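Local coordinates for protein ubiquitin conjugating enzyme (PDB 2PWQ) that probably acts as an E2 enzyme, carrying activated ubiquitin as a thioester on its active-site cysteine and passing it on to target proteins, at residues K30-I35 against S50-W55; G57-P62 against S128-L133; G70-A75 against I89-K94; Y82-P87 against W116-T121; I100-G105 against P141-V146. One frame throughout, in Å; residues are numbered along the deposited sequence. Where two conformers were deposited one is given.

Contact 1 of 5, residues K30-I35 against S50-W55; sequences KELKDI and SNFFEW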
# COMPACT_ATOMS: atom_id res chain seq x y z
N LYS A 30 -1.43 -15.08 12.76
CA LYS A 30 -2.41 -15.65 11.81
C LYS A 30 -2.41 -14.86 10.49
O LYS A 30 -2.35 -15.46 9.42
CB LYS A 30 -3.84 -15.69 12.41
CG LYS A 30 -4.86 -16.45 11.53
CD LYS A 30 -6.24 -16.53 12.18
CE LYS A 30 -7.33 -16.59 11.12
NZ LYS A 30 -7.11 -17.64 10.07
N GLU A 31 -2.48 -13.52 10.59
CA GLU A 31 -2.46 -12.68 9.37
C GLU A 31 -1.28 -13.02 8.48
O GLU A 31 -1.44 -13.25 7.28
CB GLU A 31 -2.52 -11.21 9.71
CG GLU A 31 -3.93 -10.83 10.19
CD GLU A 31 -4.41 -9.46 9.77
OE1 GLU A 31 -3.95 -8.89 8.74
OE2 GLU A 31 -5.26 -8.94 10.52
N LEU A 32 -0.10 -13.10 9.11
CA LEU A 32 1.13 -13.40 8.38
C LEU A 32 1.14 -14.77 7.73
O LEU A 32 1.54 -14.91 6.58
CB LEU A 32 2.34 -13.19 9.29
CG LEU A 32 2.72 -11.72 9.49
CD1 LEU A 32 3.43 -11.50 10.81
CD2 LEU A 32 3.56 -11.21 8.36
N LYS A 33 0.68 -15.79 8.46
CA LYS A 33 0.62 -17.12 7.87
C LYS A 33 -0.35 -17.15 6.68
O LYS A 33 -0.09 -17.83 5.70
CB LYS A 33 0.24 -18.19 8.91
CG LYS A 33 1.22 -18.33 10.09
CD LYS A 33 2.44 -19.15 9.74
CE LYS A 33 3.19 -19.59 11.00
NZ LYS A 33 4.15 -20.68 10.67
N ASP A 34 -1.46 -16.43 6.79
CA ASP A 34 -2.50 -16.43 5.74
C ASP A 34 -2.01 -15.72 4.48
O ASP A 34 -2.22 -16.20 3.36
CB ASP A 34 -3.81 -15.79 6.25
CG ASP A 34 -4.55 -16.68 7.26
OD1 ASP A 34 -4.19 -17.87 7.39
OD2 ASP A 34 -5.50 -16.17 7.93
N ILE A 35 -1.32 -14.59 4.70
CA ILE A 35 -0.72 -13.80 3.63
C ILE A 35 0.25 -14.70 2.92
O ILE A 35 0.28 -14.76 1.69
CB ILE A 35 0.00 -12.53 4.17
CG1 ILE A 35 -1.01 -11.48 4.63
CG2 ILE A 35 0.85 -11.89 3.08
CD1 ILE A 35 -0.41 -10.35 5.45
N SER A 50 12.67 -6.72 14.04
CA SER A 50 12.47 -7.43 15.30
C SER A 50 11.18 -7.06 16.05
O SER A 50 10.92 -7.59 17.13
CB SER A 50 13.68 -7.24 16.23
OG SER A 50 14.86 -7.82 15.68
N ASN A 51 10.41 -6.15 15.44
CA ASN A 51 9.13 -5.69 15.99
C ASN A 51 7.94 -6.26 15.19
O ASN A 51 7.77 -5.96 14.02
CB ASN A 51 9.08 -4.16 16.00
CG ASN A 51 7.81 -3.63 16.66
OD1 ASN A 51 6.90 -4.39 17.04
ND2 ASN A 51 7.74 -2.32 16.83
N PHE A 52 7.15 -7.10 15.85
CA PHE A 52 6.00 -7.76 15.25
C PHE A 52 4.91 -6.75 14.82
O PHE A 52 3.98 -7.07 14.08
CB PHE A 52 5.43 -8.76 16.25
CG PHE A 52 5.34 -10.16 15.73
CD1 PHE A 52 4.19 -10.59 15.06
CD2 PHE A 52 6.38 -11.05 15.91
CE1 PHE A 52 4.09 -11.87 14.56
CE2 PHE A 52 6.29 -12.35 15.43
CZ PHE A 52 5.14 -12.76 14.75
N PHE A 53 5.06 -5.51 15.29
CA PHE A 53 4.11 -4.42 15.02
C PHE A 53 4.59 -3.51 13.90
O PHE A 53 4.04 -2.45 13.65
CB PHE A 53 3.79 -3.65 16.31
CG PHE A 53 2.93 -4.44 17.26
CD1 PHE A 53 1.55 -4.27 17.26
CD2 PHE A 53 3.48 -5.39 18.10
CE1 PHE A 53 0.75 -5.01 18.10
CE2 PHE A 53 2.69 -6.14 18.94
CZ PHE A 53 1.31 -5.95 18.95
N GLU A 54 5.62 -3.95 13.20
CA GLU A 54 6.16 -3.16 12.11
C GLU A 54 6.46 -4.09 10.96
O GLU A 54 7.35 -4.95 11.07
CB GLU A 54 7.41 -2.36 12.55
CG GLU A 54 8.03 -1.50 11.44
CD GLU A 54 7.18 -0.30 11.04
OE1 GLU A 54 6.48 0.26 11.93
OE2 GLU A 54 7.21 0.08 9.83
N TRP A 55 5.69 -3.95 9.88
CA TRP A 55 5.93 -4.78 8.72
C TRP A 55 6.33 -3.96 7.52
O TRP A 55 6.15 -2.76 7.46
CB TRP A 55 4.72 -5.63 8.32
CG TRP A 55 4.05 -6.46 9.37
CD1 TRP A 55 4.50 -6.75 10.63
CD2 TRP A 55 2.79 -7.16 9.22
NE1 TRP A 55 3.58 -7.55 11.29
CE2 TRP A 55 2.54 -7.84 10.44
CE3 TRP A 55 1.87 -7.30 8.17
CZ2 TRP A 55 1.38 -8.61 10.65
CZ3 TRP A 55 0.72 -8.08 8.38
CH2 TRP A 55 0.49 -8.72 9.61
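Leu32 of helix 23-37 and Trp55 of strand 54-60 form the closest backbone pair of this contact, yet their CA atoms stay 9.9 Å apart, so side chains bridge the gap. Leu32 lies over one face of the indole: its CG is 3.9 Å from the centroid of the six-membered ring of Trp55, a CH-pi contact. A first torsion of -77°, with CG beside the backbone N, turns CG toward the ring. Leu32 CD1 packs 3.8 Å from Phe52 CE1. Glu31 CB meets the indole differently, in plane at the edge, 3.9 Å from Trp55 CH2. The indole itself is steadied by a bent bond from Trp55 NE1 to Phe52 O (2.9 Å, 138° at the hydrogen), the oxygen lying 23° out of the ring plane. The Glu31 carboxylate turns instead to Arg27, Tyr82 and the backbone N of Ile122. Ile47 and Ala45 of strand 43-47 flank Leu32 and Trp55 respectively, while Trp55 pairs through its backbone with Ile76 of strand 71-77.

Contact 2 of 5, residues G57-P62 against S128-L133; sequences GFIKGP and SIQALL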
# COMPACT_ATOMS: atom_id res chain seq x y z
N GLY A 57 5.36 -4.15 3.58
CA GLY A 57 4.45 -4.71 2.60
C GLY A 57 4.93 -4.59 1.17
O GLY A 57 5.70 -3.68 0.84
N PHE A 58 4.58 -5.57 0.34
CA PHE A 58 4.76 -5.53 -1.11
C PHE A 58 3.41 -5.48 -1.85
O PHE A 58 2.48 -6.26 -1.55
CB PHE A 58 5.54 -6.76 -1.58
CG PHE A 58 5.40 -7.05 -3.05
CD1 PHE A 58 6.08 -6.26 -4.01
CD2 PHE A 58 4.61 -8.13 -3.49
CE1 PHE A 58 5.96 -6.54 -5.37
CE2 PHE A 58 4.48 -8.41 -4.81
CZ PHE A 58 5.14 -7.63 -5.78
N ILE A 59 3.30 -4.58 -2.81
CA ILE A 59 2.20 -4.58 -3.78
C ILE A 59 2.71 -4.61 -5.21
O ILE A 59 3.55 -3.75 -5.63
CB ILE A 59 1.25 -3.36 -3.65
CG1 ILE A 59 0.50 -3.36 -2.32
CG2 ILE A 59 0.26 -3.29 -4.83
CD1 ILE A 59 -0.12 -2.00 -2.04
N LYS A 60 2.20 -5.57 -5.96
CA LYS A 60 2.47 -5.66 -7.37
C LYS A 60 1.70 -4.58 -8.11
O LYS A 60 0.48 -4.44 -7.93
CB LYS A 60 2.10 -7.04 -7.91
CG LYS A 60 2.61 -7.25 -9.33
CD LYS A 60 2.27 -8.58 -9.92
CE LYS A 60 1.14 -8.49 -10.92
NZ LYS A 60 1.27 -9.65 -11.90
N GLY A 61 2.41 -3.83 -8.94
CA GLY A 61 1.79 -2.87 -9.83
C GLY A 61 0.91 -3.61 -10.85
O GLY A 61 1.39 -4.50 -11.53
N PRO A 62 -0.38 -3.25 -10.93
CA PRO A 62 -1.32 -3.96 -11.81
C PRO A 62 -1.07 -3.89 -13.33
O PRO A 62 -0.72 -2.84 -13.87
CB PRO A 62 -2.68 -3.34 -11.45
CG PRO A 62 -2.50 -2.81 -10.08
CD PRO A 62 -1.09 -2.24 -10.13
N SER A 128 -6.73 -3.00 -1.28
CA SER A 128 -7.50 -1.84 -1.66
C SER A 128 -6.56 -0.70 -2.09
O SER A 128 -6.97 0.24 -2.78
CB SER A 128 -8.39 -1.36 -0.51
OG SER A 128 -7.60 -0.52 0.31
N ILE A 129 -5.29 -0.77 -1.68
CA ILE A 129 -4.34 0.23 -2.13
C ILE A 129 -3.96 -0.17 -3.54
O ILE A 129 -3.88 0.70 -4.41
CB ILE A 129 -3.11 0.32 -1.19
CG1 ILE A 129 -3.56 0.97 0.13
CG2 ILE A 129 -1.96 1.18 -1.83
CD1 ILE A 129 -2.69 0.65 1.32
N GLN A 130 -3.73 -1.45 -3.79
CA GLN A 130 -3.45 -1.87 -5.16
C GLN A 130 -4.62 -1.51 -6.11
O GLN A 130 -4.40 -1.19 -7.30
CB GLN A 130 -3.17 -3.37 -5.17
CG GLN A 130 -2.87 -3.98 -6.54
CD GLN A 130 -2.86 -5.49 -6.49
OE1 GLN A 130 -3.84 -6.08 -6.08
NE2 GLN A 130 -1.75 -6.12 -6.91
N ALA A 131 -5.86 -1.61 -5.61
CA ALA A 131 -7.02 -1.16 -6.39
C ALA A 131 -6.88 0.31 -6.78
O ALA A 131 -7.10 0.66 -7.93
CB ALA A 131 -8.38 -1.44 -5.65
N LEU A 132 -6.52 1.16 -5.82
CA LEU A 132 -6.18 2.57 -6.11
C LEU A 132 -5.17 2.75 -7.26
O LEU A 132 -5.34 3.65 -8.08
CB LEU A 132 -5.65 3.25 -4.89
CG LEU A 132 -6.60 4.12 -4.14
CD1 LEU A 132 -5.85 4.89 -3.10
CD2 LEU A 132 -7.35 5.07 -5.11
N LEU A 133 -4.14 1.92 -7.31
CA LEU A 133 -3.16 1.96 -8.40
C LEU A 133 -3.86 1.77 -9.75
O LEU A 133 -3.59 2.47 -10.74
CB LEU A 133 -2.10 0.88 -8.20
CG LEU A 133 -0.80 1.27 -7.47
CD1 LEU A 133 -0.96 2.47 -6.48
CD2 LEU A 133 -0.20 0.08 -6.79
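Gln130 NE2 donates to Lys60 O over 3.0 Å, and the bond is nearly straight, 175° at the hydrogen. The oxygen lies in the amide plane of Gln130, while the nitrogen sits in the carbonyl plane of Lys60 on a lone pair, so each flat group meets its partner in its own plane. A second acceptor, Glu42 OE1, also holds NE2 and fixes the rotation of the amide further. The reach comes from an extended chain: with CG anti to the backbone N (179°) and the rest stretched out beyond it, Gln130 spans from the helix to the end of the strand. Its aliphatic part is used on the way, for Gln130 CB rests 3.4 Å from Ile59 CG2. This is the central helix of the ubiquitin-conjugating fold lying on one face of the antiparallel sheet; the axes of strand 57-60 and helix 128-133 approach to 8.8 Å at an angle of 37°. The two branches of Ile59 divide the work. Ile59 CG2 faces Gln130 and lies 3.9 Å from Leu133 CD2, whereas Ile59 CD1 meets Ile129 CG2 at 3.7 Å, the two side chains crossing at about a right angle. Beyond the strand, Pro62 CG passes Gln130 CG at 3.7 Å, the two side chains running in opposite directions, and Pro62 CD touches Leu133 CB at 3.8 Å. Ile129 and Leu133 continue to Phe91 of strand 88-91.

Contact 3 of 5, residues G70-A75 against I89-K94; sequences GHFTLA and IKFVTK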
# COMPACT_ATOMS: atom_id res chain seq x y z
N GLY A 70 5.98 -2.97 -11.84
CA GLY A 70 6.46 -2.33 -10.62
C GLY A 70 6.29 -3.26 -9.44
O GLY A 70 5.36 -4.09 -9.38
N HIS A 71 7.21 -3.12 -8.49
CA HIS A 71 7.20 -3.84 -7.23
C HIS A 71 7.33 -2.75 -6.19
O HIS A 71 8.40 -2.06 -6.10
CB HIS A 71 8.41 -4.78 -7.16
CG HIS A 71 8.52 -5.72 -8.31
ND1 HIS A 71 7.89 -6.95 -8.33
CD2 HIS A 71 9.17 -5.61 -9.50
CE1 HIS A 71 8.15 -7.56 -9.48
NE2 HIS A 71 8.93 -6.76 -10.20
N PHE A 72 6.25 -2.53 -5.47
CA PHE A 72 6.14 -1.44 -4.50
C PHE A 72 6.20 -1.87 -3.04
O PHE A 72 5.38 -2.69 -2.55
CB PHE A 72 4.86 -0.58 -4.78
CG PHE A 72 4.80 -0.02 -6.20
CD1 PHE A 72 4.21 -0.76 -7.23
CD2 PHE A 72 5.40 1.22 -6.51
CE1 PHE A 72 4.14 -0.27 -8.53
CE2 PHE A 72 5.35 1.72 -7.84
CZ PHE A 72 4.75 0.98 -8.84
N THR A 73 7.16 -1.30 -2.33
CA THR A 73 7.38 -1.56 -0.92
C THR A 73 6.65 -0.51 -0.12
O THR A 73 6.70 0.67 -0.50
CB THR A 73 8.88 -1.44 -0.61
OG1 THR A 73 9.55 -2.43 -1.38
CG2 THR A 73 9.13 -1.68 0.83
N LEU A 74 5.98 -0.95 0.95
CA LEU A 74 5.28 -0.05 1.88
C LEU A 74 5.75 -0.32 3.32
O LEU A 74 6.28 -1.38 3.61
CB LEU A 74 3.72 -0.20 1.77
CG LEU A 74 3.02 -0.03 0.40
CD1 LEU A 74 2.97 -1.36 -0.42
CD2 LEU A 74 1.63 0.56 0.55
N ALA A 75 5.51 0.64 4.21
CA ALA A 75 5.83 0.53 5.63
C ALA A 75 4.52 0.44 6.36
O ALA A 75 3.70 1.31 6.20
CB ALA A 75 6.64 1.80 6.13
N ILE A 89 -0.20 3.00 7.07
CA ILE A 89 0.52 2.53 5.87
C ILE A 89 0.98 3.73 5.04
O ILE A 89 0.24 4.72 4.89
CB ILE A 89 -0.33 1.58 5.01
CG1 ILE A 89 -0.88 0.44 5.87
CG2 ILE A 89 0.48 1.00 3.88
CD1 ILE A 89 -1.79 -0.49 5.11
N LYS A 90 2.21 3.65 4.55
CA LYS A 90 2.76 4.65 3.62
C LYS A 90 3.65 3.91 2.63
O LYS A 90 4.20 2.85 2.95
CB LYS A 90 3.55 5.71 4.36
CG LYS A 90 4.99 5.31 4.70
CD LYS A 90 5.87 6.57 4.92
CE LYS A 90 7.33 6.18 5.14
NZ LYS A 90 7.53 5.38 6.38
N PHE A 91 3.82 4.45 1.44
CA PHE A 91 4.65 3.76 0.49
C PHE A 91 6.08 4.07 0.88
O PHE A 91 6.33 5.09 1.49
CB PHE A 91 4.40 4.29 -0.93
CG PHE A 91 3.28 3.64 -1.62
CD1 PHE A 91 1.96 4.00 -1.35
CD2 PHE A 91 3.53 2.66 -2.57
CE1 PHE A 91 0.92 3.36 -2.01
CE2 PHE A 91 2.51 2.02 -3.25
CZ PHE A 91 1.19 2.38 -2.98
N VAL A 92 7.00 3.15 0.57
CA VAL A 92 8.43 3.41 0.72
C VAL A 92 8.91 3.71 -0.66
O VAL A 92 9.60 4.74 -0.90
CB VAL A 92 9.19 2.19 1.34
CG1 VAL A 92 10.78 2.32 1.15
CG2 VAL A 92 8.84 2.07 2.82
N THR A 93 8.53 2.82 -1.60
CA THR A 93 8.91 2.98 -3.00
C THR A 93 8.29 4.29 -3.49
O THR A 93 7.13 4.62 -3.20
CB THR A 93 8.41 1.81 -3.82
OG1 THR A 93 8.93 0.60 -3.26
CG2 THR A 93 8.87 1.87 -5.25
N LYS A 94 9.10 5.08 -4.18
CA LYS A 94 8.64 6.33 -4.74
C LYS A 94 7.75 6.03 -5.93
O LYS A 94 8.04 5.12 -6.73
CB LYS A 94 9.89 7.14 -5.19
CG LYS A 94 9.57 8.58 -5.46
CD LYS A 94 10.60 9.22 -6.32
CE LYS A 94 11.44 10.14 -5.54
NZ LYS A 94 10.84 10.99 -4.44
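Leu74 can be followed outward against its antiparallel neighbour, beginning at CB, which lies 3.3 Å from Lys90 O. The next atom, Leu74 CG, comes 4.0 Å from Phe91 CD2; a first torsion of -55°, CG beside the backbone N, runs the side chain next to that of Phe91 in the same direction. At the tip the branches part. CD2 of Leu74 hangs squarely over the Phe91 ring, 3.8 Å from its centroid and 8° off the normal, a CH-pi contact, while also packing 3.6 Å from Ile89 CG2. The other methyl, CD1, turns to Ile59 of strand 54-60. Phe72 CB approaches the same Phe91 ring in its plane, at the edge, so face and edge are met by successive inward residues of one strand. The backbone supplies the frame: Ala75 and Lys90 form a hydrogen-bonded pair. Further along, Thr73 O accepts from both Val92 N (2.7 Å) and Thr93 N (3.0 Å), reached from the same face of its carbonyl plane, as in a classic beta bulge, though here the return bond from Thr73 N goes to the side-chain oxygen Thr93 OG1 (2.8 Å). In this hairpin, strand 88-91 is the outermost strand of the sheet; Ile89 and Phe91 lean on helix 122-134 through Ile129, and Phe72 reaches Thr165 of helix 154-168.

Contact 4 of 5, residues Y82-P87 against W116-T121; sequences YPYNPP and WSPALT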
# COMPACT_ATOMS: atom_id res chain seq x y z
N TYR A 82 -4.38 -3.46 17.93
CA TYR A 82 -4.87 -4.20 16.78
C TYR A 82 -5.54 -5.52 17.23
O TYR A 82 -4.99 -6.20 18.10
CB TYR A 82 -3.71 -4.47 15.84
CG TYR A 82 -4.10 -4.97 14.49
CD1 TYR A 82 -4.47 -4.08 13.48
CD2 TYR A 82 -4.11 -6.34 14.21
CE1 TYR A 82 -4.83 -4.57 12.21
CE2 TYR A 82 -4.46 -6.82 12.98
CZ TYR A 82 -4.83 -5.94 11.98
OH TYR A 82 -5.15 -6.45 10.77
N PRO A 83 -6.68 -5.92 16.62
CA PRO A 83 -7.36 -5.40 15.43
C PRO A 83 -8.43 -4.35 15.69
O PRO A 83 -9.30 -4.17 14.84
CB PRO A 83 -8.00 -6.66 14.81
CG PRO A 83 -8.03 -7.69 15.92
CD PRO A 83 -7.42 -7.08 17.16
N TYR A 84 -8.35 -3.65 16.83
CA TYR A 84 -9.38 -2.69 17.25
C TYR A 84 -9.08 -1.30 16.72
O TYR A 84 -9.91 -0.40 16.83
CB TYR A 84 -9.53 -2.66 18.79
CG TYR A 84 -9.96 -3.97 19.45
CD1 TYR A 84 -10.53 -3.99 20.73
CD2 TYR A 84 -9.81 -5.20 18.78
CE1 TYR A 84 -10.92 -5.21 21.34
CE2 TYR A 84 -10.19 -6.41 19.36
CZ TYR A 84 -10.74 -6.42 20.63
OH TYR A 84 -11.09 -7.65 21.15
N ASN A 85 -7.88 -1.13 16.16
CA ASN A 85 -7.51 0.08 15.41
C ASN A 85 -6.82 -0.29 14.10
O ASN A 85 -6.22 -1.38 14.00
CB ASN A 85 -6.69 1.05 16.25
CG ASN A 85 -7.53 2.19 16.82
OD1 ASN A 85 -7.10 3.35 16.83
ND2 ASN A 85 -8.72 1.87 17.30
N PRO A 86 -6.93 0.59 13.07
CA PRO A 86 -6.31 0.31 11.77
C PRO A 86 -4.77 0.43 11.76
O PRO A 86 -4.18 1.14 12.60
CB PRO A 86 -6.92 1.38 10.85
CG PRO A 86 -7.16 2.52 11.73
CD PRO A 86 -7.64 1.89 13.03
N PRO A 87 -4.11 -0.26 10.82
CA PRO A 87 -2.67 -0.02 10.63
C PRO A 87 -2.46 1.37 10.03
O PRO A 87 -3.40 1.96 9.48
CB PRO A 87 -2.27 -1.11 9.63
CG PRO A 87 -3.55 -1.41 8.87
CD PRO A 87 -4.64 -1.29 9.89
N TRP A 116 -12.73 0.85 9.83
CA TRP A 116 -11.97 -0.24 10.46
C TRP A 116 -12.75 -1.05 11.49
O TRP A 116 -13.46 -0.49 12.32
CB TRP A 116 -10.61 0.20 11.05
CG TRP A 116 -9.79 -1.02 11.32
CD1 TRP A 116 -9.71 -1.69 12.50
CD2 TRP A 116 -9.02 -1.77 10.37
NE1 TRP A 116 -8.92 -2.80 12.35
CE2 TRP A 116 -8.48 -2.88 11.06
CE3 TRP A 116 -8.71 -1.61 9.01
CZ2 TRP A 116 -7.67 -3.83 10.44
CZ3 TRP A 116 -7.90 -2.55 8.39
CH2 TRP A 116 -7.38 -3.65 9.12
N SER A 117 -12.63 -2.37 11.39
CA SER A 117 -13.10 -3.28 12.41
C SER A 117 -12.23 -4.54 12.37
O SER A 117 -11.64 -4.86 11.32
CB SER A 117 -14.57 -3.66 12.17
OG SER A 117 -14.69 -4.80 11.30
N PRO A 118 -12.16 -5.26 13.50
CA PRO A 118 -11.57 -6.60 13.63
C PRO A 118 -11.83 -7.53 12.46
O PRO A 118 -11.12 -8.52 12.31
CB PRO A 118 -12.23 -7.12 14.90
CG PRO A 118 -12.31 -5.90 15.77
CD PRO A 118 -12.64 -4.76 14.81
N ALA A 119 -12.83 -7.25 11.63
CA ALA A 119 -13.10 -8.10 10.47
C ALA A 119 -12.11 -7.83 9.32
O ALA A 119 -11.79 -8.71 8.51
CB ALA A 119 -14.56 -7.91 10.00
N LEU A 120 -11.62 -6.59 9.25
CA LEU A 120 -10.66 -6.20 8.22
C LEU A 120 -9.27 -6.83 8.50
O LEU A 120 -8.98 -7.28 9.61
CB LEU A 120 -10.65 -4.67 8.10
CG LEU A 120 -11.83 -4.13 7.25
CD1 LEU A 120 -11.97 -2.63 7.33
CD2 LEU A 120 -11.68 -4.56 5.79
N THR A 121 -8.44 -6.91 7.47
CA THR A 121 -7.10 -7.45 7.59
C THR A 121 -6.12 -6.57 6.81
O THR A 121 -6.48 -5.84 5.86
CB THR A 121 -6.96 -8.87 7.02
OG1 THR A 121 -7.09 -8.81 5.60
CG2 THR A 121 -8.07 -9.84 7.58
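Trp116 is the tightly packed half of this contact, laid flat against a proline-rich loop. Pro86 CA sits over the five-membered ring of Trp116, 3.7 Å from its centroid, and Pro87 CD over the six-membered ring, 3.8 Å from that centroid; both are CH-pi contacts on one face. Leu120 CB, from the indole's own loop, covers the opposite face. A first torsion of -165°, CG anti to the backbone N, carries the indole against the prolines. At its edge Trp116 NE1 donates to Pro83 O (2.9 Å, 144° at the hydrogen); the oxygen is in the ring plane, but the nitrogen stands well above the carbonyl plane. Tyr82 meets the rim next to that edge, CE1 being 3.4 Å from Trp116 CZ2; the planes, at 43°, meet rim to rim, neither ring over the other's face. The outer side is looser: Tyr84 CD2 touches Pro118 CG at 4.0 Å, both residues being exposed, and Pro83 CB lies 4.3 Å from Pro118 CB. A cis peptide precedes Pro83, the first proline of the Pro-x-x-Pro-Pro motif characteristic of ubiquitin-conjugating enzymes; in relatives these two loops, beside the N-terminal helix, help receive E3 ligases.

Contact 5 of 5, residues I100-G105 against P141-V146; sequences ISSQTG and PQDAEV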
# COMPACT_ATOMS: atom_id res chain seq x y z
N ILE A 100 -1.13 9.68 -3.76
CA ILE A 100 0.05 9.31 -2.97
C ILE A 100 1.09 10.45 -3.11
O ILE A 100 1.37 10.89 -4.23
CB ILE A 100 0.71 7.99 -3.46
CG1 ILE A 100 -0.33 6.86 -3.65
CG2 ILE A 100 1.80 7.50 -2.50
CD1 ILE A 100 0.19 5.73 -4.51
N SER A 101 1.60 10.93 -1.99
CA SER A 101 2.65 11.96 -2.01
C SER A 101 3.86 11.44 -2.81
O SER A 101 4.44 10.37 -2.50
CB SER A 101 3.01 12.42 -0.60
OG SER A 101 4.09 13.34 -0.60
N SER A 102 4.18 12.16 -3.88
CA SER A 102 5.32 11.86 -4.74
C SER A 102 6.65 12.04 -3.99
O SER A 102 7.67 11.65 -4.50
CB SER A 102 5.34 12.77 -5.98
OG SER A 102 5.65 14.13 -5.62
N GLN A 103 6.61 12.62 -2.79
CA GLN A 103 7.81 12.89 -2.01
C GLN A 103 7.92 12.11 -0.72
O GLN A 103 9.03 11.79 -0.32
CB GLN A 103 7.93 14.39 -1.77
CG GLN A 103 7.99 15.12 -3.11
CD GLN A 103 7.59 16.57 -3.01
OE1 GLN A 103 8.27 17.38 -2.35
NE2 GLN A 103 6.49 16.93 -3.69
N THR A 104 6.79 11.77 -0.10
CA THR A 104 6.80 11.04 1.18
C THR A 104 6.09 9.68 1.22
O THR A 104 6.19 8.95 2.21
CB THR A 104 6.22 11.89 2.30
OG1 THR A 104 4.80 11.96 2.17
CG2 THR A 104 6.83 13.31 2.28
N GLY A 105 5.37 9.35 0.14
CA GLY A 105 4.65 8.06 0.05
C GLY A 105 3.39 7.97 0.89
O GLY A 105 2.78 6.89 0.97
N PRO A 141 -7.42 14.37 -3.74
CA PRO A 141 -6.03 14.23 -4.16
C PRO A 141 -5.06 14.28 -2.98
O PRO A 141 -5.36 14.88 -1.94
CB PRO A 141 -5.82 15.42 -5.10
CG PRO A 141 -7.07 16.32 -4.96
CD PRO A 141 -7.86 15.78 -3.81
N GLN A 142 -3.91 13.64 -3.14
CA GLN A 142 -2.89 13.65 -2.10
C GLN A 142 -1.70 14.50 -2.49
O GLN A 142 -1.11 15.18 -1.66
CB GLN A 142 -2.43 12.23 -1.75
CG GLN A 142 -3.14 11.65 -0.54
CD GLN A 142 -2.88 12.46 0.72
OE1 GLN A 142 -3.76 13.21 1.18
NE2 GLN A 142 -1.66 12.33 1.28
N ASP A 143 -1.36 14.46 -3.77
CA ASP A 143 -0.27 15.24 -4.32
C ASP A 143 -0.84 16.22 -5.35
O ASP A 143 -1.31 15.79 -6.40
CB ASP A 143 0.75 14.29 -4.98
CG ASP A 143 2.07 14.97 -5.29
OD1 ASP A 143 2.07 15.93 -6.10
OD2 ASP A 143 3.11 14.53 -4.74
N ALA A 144 -0.79 17.53 -5.04
CA ALA A 144 -1.40 18.58 -5.90
C ALA A 144 -0.82 18.62 -7.30
O ALA A 144 -1.56 18.78 -8.27
CB ALA A 144 -1.32 19.98 -5.25
N GLU A 145 0.50 18.41 -7.40
CA GLU A 145 1.19 18.47 -8.69
C GLU A 145 0.88 17.24 -9.56
O GLU A 145 0.70 17.38 -10.79
CB GLU A 145 2.72 18.68 -8.52
CG GLU A 145 3.16 19.58 -7.34
CD GLU A 145 2.36 20.88 -7.16
OE1 GLU A 145 2.11 21.27 -6.00
OE2 GLU A 145 1.99 21.53 -8.18
N VAL A 146 0.80 16.06 -8.95
CA VAL A 146 0.43 14.85 -9.71
C VAL A 146 -1.03 14.95 -10.16
O VAL A 146 -1.34 14.58 -11.28
CB VAL A 146 0.63 13.53 -8.92
CG1 VAL A 146 0.46 12.34 -9.85
CG2 VAL A 146 2.00 13.47 -8.28
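Asp143 and Ser102 face each other across the contact, the carboxylate of one meeting two donors of the other. CG of Asp143 is anti to the backbone N (chi1 -167°), which sends the acid group toward the loop. In Ser102 a first torsion of 70° sets OG between its own N and carbonyl carbon, bringing hydroxyl and backbone N-H to bear on one atom. Asp143 OD2 therefore accepts from Ser102 N at 2.7 Å, on the anti side, and from Ser102 OG at 2.7 Å, on the syn side, each donor somewhat out of the carboxylate plane. The other oxygen faces the helix: Asp143 OD1 takes Val146 N at 3.1 Å, met from above the carboxylate plane, and Glu145 N more weakly, so Asp143 is the N-cap of helix 144-152. Apart from these bonds the segments only brush together. Ser102 CB lies 4.1 Å from Val146 CG2, and Gln142 CB rests 3.5 Å from Ile100 N. Gln142 bends at chi2, and its side chain is about 4 Å from that of Cys108, the predicted thioester-forming residue, at the nearest atoms. Within the loop, Ser101 OG accepts from Thr104 N, an ST motif. One carboxylate thus does two jobs close to the predicted Cys108: OD2 ties down the loop 100-105, and OD1 caps the helix of its own segment.

In the fold
Contacts 2 and 3 lie nearest the centre of the chain, their centres about 9 Å apart, and share a continuous sheet: strands 54-60 and 71-77 are neighbours, and contact 3 is nested in the loop that contact 2 closes. Contact 1 uses the other end of strand 54-60 and is buried, but farther out. Contact 4 is a surface contact joining two loops, linked to contact 1 by Glu31 and Tyr82. Contact 5, across the chain's centre from contact 1, touches contact 3 where Phe91 pairs with Gly105. Chemistry follows place: backbone pairing in the sheet, aliphatic packing against the helix, CH-pi packing on an indole in contacts 1 and 4, and a shared carboxylate in contact 5.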